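Anti-cleavage anti-greA transcription factor gfh1 (Thermus thermophilus, PDB 2F23) inhibits all catalytic activities of RNA polymerase by partly occluding its substrate-binding site and preventing NTP binding, switching between inactive and active orientations with pH. Local coordinates at residues Val5-Ala10 against Glu148-Ala153; Gly86-Leu91 against Ser101-Ser106. One frame throughout, in Å; residues are numbered along the deposited sequence.

Contact 1: residues Val5-Ala10 against Glu148-Ala153; sequences VKLTKA and EFRVVA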
loop_
_atom_site.group_PDB
_atom_site.type_symbol
_atom_site.label_atom_id
_atom_site.label_comp_id
_atom_site.label_asym_id
_atom_site.label_seq_id
_atom_site.Cartn_x
_atom_site.Cartn_y
_atom_site.Cartn_z
ATOM N N VAL A 5 -7.322 -7.441 -10.677
ATOM C CA VAL A 5 -7.105 -7.116 -9.268
ATOM C C VAL A 5 -7.942 -8.000 -8.357
ATOM O O VAL A 5 -9.170 -7.972 -8.407
ATOM C CB VAL A 5 -7.465 -5.645 -8.969
ATOM C CG1 VAL A 5 -7.203 -5.327 -7.502
ATOM C CG2 VAL A 5 -6.663 -4.723 -9.865
ATOM N N LYS A 6 -7.270 -8.782 -7.523
ATOM C CA LYS A 6 -7.955 -9.667 -6.594
ATOM C C LYS A 6 -7.767 -9.139 -5.180
ATOM O O LYS A 6 -6.664 -8.742 -4.804
ATOM C CB LYS A 6 -7.377 -11.082 -6.683
ATOM C CG LYS A 6 -7.617 -11.774 -8.011
ATOM C CD LYS A 6 -6.935 -13.131 -8.052
ATOM C CE LYS A 6 -5.478 -13.032 -8.492
ATOM N NZ LYS A 6 -4.635 -12.180 -7.609
ATOM N N LEU A 7 -8.852 -9.114 -4.412
ATOM C CA LEU A 7 -8.809 -8.653 -3.027
ATOM C C LEU A 7 -9.634 -9.575 -2.148
ATOM O O LEU A 7 -10.629 -10.140 -2.596
ATOM C CB LEU A 7 -9.395 -7.242 -2.900
ATOM C CG LEU A 7 -8.570 -6.048 -3.377
ATOM C CD1 LEU A 7 -9.415 -4.780 -3.308
ATOM C CD2 LEU A 7 -7.340 -5.903 -2.498
ATOM N N THR A 8 -9.213 -9.744 -0.902
ATOM C CA THR A 8 -9.999 -10.538 0.029
ATOM C C THR A 8 -10.956 -9.509 0.624
ATOM O O THR A 8 -10.810 -8.309 0.385
ATOM C CB THR A 8 -9.150 -11.109 1.176
ATOM O OG1 THR A 8 -8.422 -10.043 1.797
ATOM C CG2 THR A 8 -8.176 -12.163 0.667
ATOM N N LYS A 9 -11.932 -9.963 1.399
ATOM C CA LYS A 9 -12.857 -9.027 2.015
ATOM C C LYS A 9 -12.075 -8.071 2.910
ATOM O O LYS A 9 -12.363 -6.878 2.955
ATOM C CB LYS A 9 -13.914 -9.782 2.823
ATOM C CG LYS A 9 -14.781 -10.691 1.962
ATOM C CD LYS A 9 -15.875 -11.382 2.761
ATOM C CE LYS A 9 -16.923 -10.397 3.254
ATOM N NZ LYS A 9 -18.081 -11.100 3.873
ATOM N N ALA A 10 -11.068 -8.593 3.605
ATOM C CA ALA A 10 -10.250 -7.770 4.490
ATOM C C ALA A 10 -9.436 -6.751 3.697
ATOM O O ALA A 10 -9.322 -5.593 4.093
ATOM C CB ALA A 10 -9.319 -8.654 5.312
ATOM N N GLU A 148 2.685 -0.095 1.946
ATOM C CA GLU A 148 1.492 -0.929 1.878
ATOM C C GLU A 148 1.555 -1.796 0.625
ATOM O O GLU A 148 1.860 -1.305 -0.459
ATOM C CB GLU A 148 0.238 -0.048 1.856
ATOM C CG GLU A 148 -1.056 -0.795 1.587
ATOM C CD GLU A 148 -2.289 0.076 1.769
ATOM O OE1 GLU A 148 -2.872 0.072 2.874
ATOM O OE2 GLU A 148 -2.669 0.771 0.809
ATOM N N PHE A 149 1.278 -3.088 0.781
ATOM C CA PHE A 149 1.313 -4.017 -0.346
ATOM C C PHE A 149 0.119 -4.947 -0.394
ATOM O O PHE A 149 -0.401 -5.367 0.636
ATOM C CB PHE A 149 2.556 -4.910 -0.294
ATOM C CG PHE A 149 3.844 -4.186 -0.521
ATOM C CD1 PHE A 149 4.606 -3.746 0.559
ATOM C CD2 PHE A 149 4.308 -3.957 -1.810
ATOM C CE1 PHE A 149 5.813 -3.087 0.354
ATOM C CE2 PHE A 149 5.516 -3.297 -2.024
ATOM C CZ PHE A 149 6.268 -2.863 -0.939
ATOM N N ARG A 150 -0.297 -5.277 -1.608
ATOM C CA ARG A 150 -1.388 -6.218 -1.821
ATOM C C ARG A 150 -0.693 -7.516 -2.206
ATOM O O ARG A 150 0.262 -7.499 -2.982
ATOM C CB ARG A 150 -2.283 -5.752 -2.970
ATOM C CG ARG A 150 -3.376 -6.735 -3.359
ATOM C CD ARG A 150 -4.315 -6.105 -4.375
ATOM N NE ARG A 150 -3.623 -5.765 -5.612
ATOM C CZ ARG A 150 -3.485 -6.592 -6.644
ATOM N NH1 ARG A 150 -3.997 -7.814 -6.591
ATOM N NH2 ARG A 150 -2.837 -6.194 -7.730
ATOM N N VAL A 151 -1.146 -8.632 -1.644
ATOM C CA VAL A 151 -0.561 -9.931 -1.965
ATOM C C VAL A 151 -1.138 -10.372 -3.305
ATOM O O VAL A 151 -2.339 -10.580 -3.432
ATOM C CB VAL A 151 -0.905 -10.980 -0.888
ATOM C CG1 VAL A 151 -0.297 -12.326 -1.255
ATOM C CG2 VAL A 151 -0.384 -10.513 0.465
ATOM N N VAL A 152 -0.271 -10.508 -4.305
ATOM C CA VAL A 152 -0.701 -10.887 -5.645
ATOM C C VAL A 152 -0.600 -12.378 -5.943
ATOM O O VAL A 152 -1.453 -12.938 -6.641
ATOM C CB VAL A 152 0.111 -10.105 -6.702
ATOM C CG1 VAL A 152 -0.254 -10.563 -8.106
ATOM C CG2 VAL A 152 -0.164 -8.617 -6.546
ATOM N N ALA A 153 0.436 -13.020 -5.414
ATOM C CA ALA A 153 0.644 -14.443 -5.644
ATOM C C ALA A 153 1.470 -15.066 -4.527
ATOM O O ALA A 153 2.281 -14.392 -3.891
ATOM C CB ALA A 153 1.351 -14.652 -6.987
HETATM O O HOH W 1 -4.582 -9.593 -8.753
#
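Val-5, with CG1 anti to its backbone N (chi1 -179°), lays that methyl over the centre of one face of the Arg-150 guanidinium, 4.0 Å from Arg-150 CZ. The opposite face is covered by CG2 of Val-152, set off toward the rim, so the flat cation lies between a methyl of the N-terminal strand and one of its own strand. Lys-6 follows with two polar links, both weak. Its carbonyl O sits at the edge of the guanidinium, near the plane, and accepts from Arg-150 NH1 at 3.3 Å with a bent N-H...O angle of 146°. Its side chain turns at chi3 and chi4 and curls back until NZ lies 3.4 Å from the carbonyl O of Val-152.

One water ties these groups together, accepting from Lys-6 N, from Lys-6 NZ at 2.8 Å and from Arg-150 NH1 at 2.9 Å. Lys-6 NZ and Arg-150 NH1 stand 4.5 Å apart, a repulsion that this water and the salt bridge from Arg-150 NH2 to Glu-92 would be expected to ease. Here the two domains of a GreA/GreB-family protein meet: strand 5-7, which pairs in parallel with 72-74 at the base of the coiled coil, crosses the 148-153 part of strand 145-155, in the C-terminal FKBP-like domain, at 106°, the two short axes 7.8 Å apart, so the join is made by side chains reaching across, two of them to backbone carbonyls, and not by strand pairing.

Leu-7 then brings CD2 against the aliphatic part of the arginine, 3.6 Å from Arg-150 CD, the two side chains crossing at about a right angle. At the N-cap of helix 9-37, OG1 of Thr-8 bonds Gly-11 N and also Asp-136 OD1, which anchors the start of the helix to the chain just before strand 137-142.

Contact 2: residues Gly86-Leu91 against Ser101-Ser106; sequences GSVVEL and SVQVVS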
loop_
_atom_site.group_PDB
_atom_site.type_symbol
_atom_site.label_atom_id
_atom_site.label_comp_id
_atom_site.label_asym_id
_atom_site.label_seq_id
_atom_site.Cartn_x
_atom_site.Cartn_y
_atom_site.Cartn_z
ATOM N N GLY A 86 9.052 -20.714 3.776
ATOM C CA GLY A 86 9.319 -21.241 2.448
ATOM C C GLY A 86 8.515 -20.621 1.317
ATOM O O GLY A 86 8.843 -20.801 0.141
ATOM N N SER A 87 7.459 -19.891 1.656
ATOM C CA SER A 87 6.621 -19.273 0.630
ATOM C C SER A 87 7.274 -18.099 -0.077
ATOM O O SER A 87 7.899 -17.250 0.557
ATOM C CB SER A 87 5.299 -18.777 1.228
ATOM O OG SER A 87 4.516 -19.834 1.744
ATOM N N VAL A 88 7.121 -18.061 -1.398
ATOM C CA VAL A 88 7.621 -16.952 -2.197
ATOM C C VAL A 88 6.362 -16.131 -2.454
ATOM O O VAL A 88 5.357 -16.645 -2.951
ATOM C CB VAL A 88 8.218 -17.412 -3.535
ATOM C CG1 VAL A 88 8.540 -16.196 -4.391
ATOM C CG2 VAL A 88 9.485 -18.231 -3.284
ATOM N N VAL A 89 6.419 -14.856 -2.101
ATOM C CA VAL A 89 5.261 -13.993 -2.231
ATOM C C VAL A 89 5.496 -12.813 -3.160
ATOM O O VAL A 89 6.495 -12.101 -3.035
ATOM C CB VAL A 89 4.865 -13.448 -0.839
ATOM C CG1 VAL A 89 3.502 -12.775 -0.888
ATOM C CG2 VAL A 89 4.878 -14.577 0.175
ATOM N N GLU A 90 4.570 -12.620 -4.091
ATOM C CA GLU A 90 4.629 -11.498 -5.019
ATOM C C GLU A 90 3.701 -10.438 -4.439
ATOM O O GLU A 90 2.546 -10.726 -4.124
ATOM C CB GLU A 90 4.155 -11.923 -6.406
ATOM C CG GLU A 90 5.099 -12.896 -7.088
ATOM C CD GLU A 90 4.588 -13.359 -8.433
ATOM O OE1 GLU A 90 4.161 -12.501 -9.235
ATOM O OE2 GLU A 90 4.621 -14.581 -8.689
ATOM N N LEU A 91 4.223 -9.224 -4.293
ATOM C CA LEU A 91 3.488 -8.103 -3.712
ATOM C C LEU A 91 3.417 -6.926 -4.674
ATOM O O LEU A 91 4.274 -6.765 -5.538
ATOM C CB LEU A 91 4.199 -7.631 -2.444
ATOM C CG LEU A 91 4.478 -8.668 -1.352
ATOM C CD1 LEU A 91 5.498 -8.110 -0.372
ATOM C CD2 LEU A 91 3.182 -9.033 -0.654
ATOM N N SER A 101 9.020 -8.974 -4.676
ATOM C CA SER A 101 8.790 -10.356 -4.283
ATOM C C SER A 101 9.703 -10.681 -3.111
ATOM O O SER A 101 10.792 -10.118 -2.972
ATOM C CB SER A 101 9.045 -11.321 -5.448
ATOM O OG SER A 101 10.393 -11.274 -5.867
ATOM N N VAL A 102 9.241 -11.578 -2.253
ATOM C CA VAL A 102 10.008 -11.972 -1.081
ATOM C C VAL A 102 9.775 -13.441 -0.799
ATOM O O VAL A 102 8.815 -14.034 -1.285
ATOM C CB VAL A 102 9.567 -11.185 0.176
ATOM C CG1 VAL A 102 9.727 -9.698 -0.051
ATOM C CG2 VAL A 102 8.119 -11.522 0.519
ATOM N N GLN A 103 10.675 -14.035 -0.029
ATOM C CA GLN A 103 10.505 -15.418 0.366
ATOM C C GLN A 103 10.688 -15.454 1.869
ATOM O O GLN A 103 11.684 -14.951 2.391
ATOM C CB GLN A 103 11.526 -16.349 -0.296
ATOM C CG GLN A 103 11.375 -17.784 0.195
ATOM C CD GLN A 103 12.300 -18.767 -0.489
ATOM O OE1 GLN A 103 13.497 -18.517 -0.635
ATOM N NE2 GLN A 103 11.749 -19.910 -0.896
ATOM N N VAL A 104 9.711 -16.020 2.566
ATOM C CA VAL A 104 9.792 -16.127 4.014
ATOM C C VAL A 104 10.724 -17.295 4.324
ATOM O O VAL A 104 10.520 -18.408 3.839
ATOM C CB VAL A 104 8.398 -16.386 4.639
ATOM C CG1 VAL A 104 8.531 -16.589 6.131
ATOM C CG2 VAL A 104 7.472 -15.198 4.360
ATOM N N VAL A 105 11.759 -17.036 5.116
ATOM C CA VAL A 105 12.719 -18.079 5.459
ATOM C C VAL A 105 13.059 -18.044 6.941
ATOM O O VAL A 105 12.628 -17.148 7.665
ATOM C CB VAL A 105 14.028 -17.909 4.654
ATOM C CG1 VAL A 105 13.742 -18.032 3.157
ATOM C CG2 VAL A 105 14.651 -16.547 4.951
ATOM N N SER A 106 13.826 -19.026 7.397
ATOM C CA SER A 106 14.227 -19.044 8.797
ATOM C C SER A 106 15.211 -17.904 9.024
ATOM O O SER A 106 15.885 -17.457 8.096
ATOM C CB SER A 106 14.870 -20.383 9.158
ATOM O OG SER A 106 13.898 -21.413 9.160
#
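Val-88 CG2 packs against the carboxamide end of Gln-103, 3.7 Å from its NE2; the two residues form a non-hydrogen-bonded antiparallel pair, and their side chains cross obliquely. The glutamine is fully extended beyond CG, which is anti to the backbone N (chi1 177°); this reach carries NE2 past the valine to Gly-86 O at 3.2 Å. That bond is straight at the hydrogen (161°) and lies near the amide plane, though the donor stands above the carbonyl plane. Gly-86 N in turn donates to Val-104 O at 2.7 Å, so both its backbone polar atoms are held by the partner strand where the ladder gives way to the loop.

Val-89 and Val-102 form the hydrogen-bonded pair. Val-89 N points almost straight at Val-102 O (2.7 Å, 171°), and Val-102 N returns a bond to Val-89 O. On the face carrying these two valines, opposite Val-88 and Gln-103, Val-102 CG2, in the crowded position between N and the carbonyl carbon, meets Val-89 CB at 4.0 Å.

The segments belong to a beta hairpin, 88-92 with 99-105. Strand 145-155 flanks it beyond 88-92, and strand 117-120 beyond 99-105, where Met-117 and Ile-119 touch Val-102.

How the contacts relate
Both contacts reach the mixed sheet of the C-terminal domain, but they use it differently. Contact 1 is an interdomain junction, mostly buried and nearer the centre of the chain; contact 2, partly buried and about 15 Å away between centres, lies within that domain, on hairpin 88-92/99-105 and the loop leading into it. The first relies on a charged side chain gripped by methyls, a water and weak bonds, with its salt bridge to Glu-92; the second is mainly backbone pairing, with Val-89 and Val-102 on one face and Val-88 and Gln-103 on the other. Glu-90 joins them: its O and N probably bond Val-152 N and Ala-153 O, which face it as a classic beta bulge. Phe-149 also packs on Leu-91.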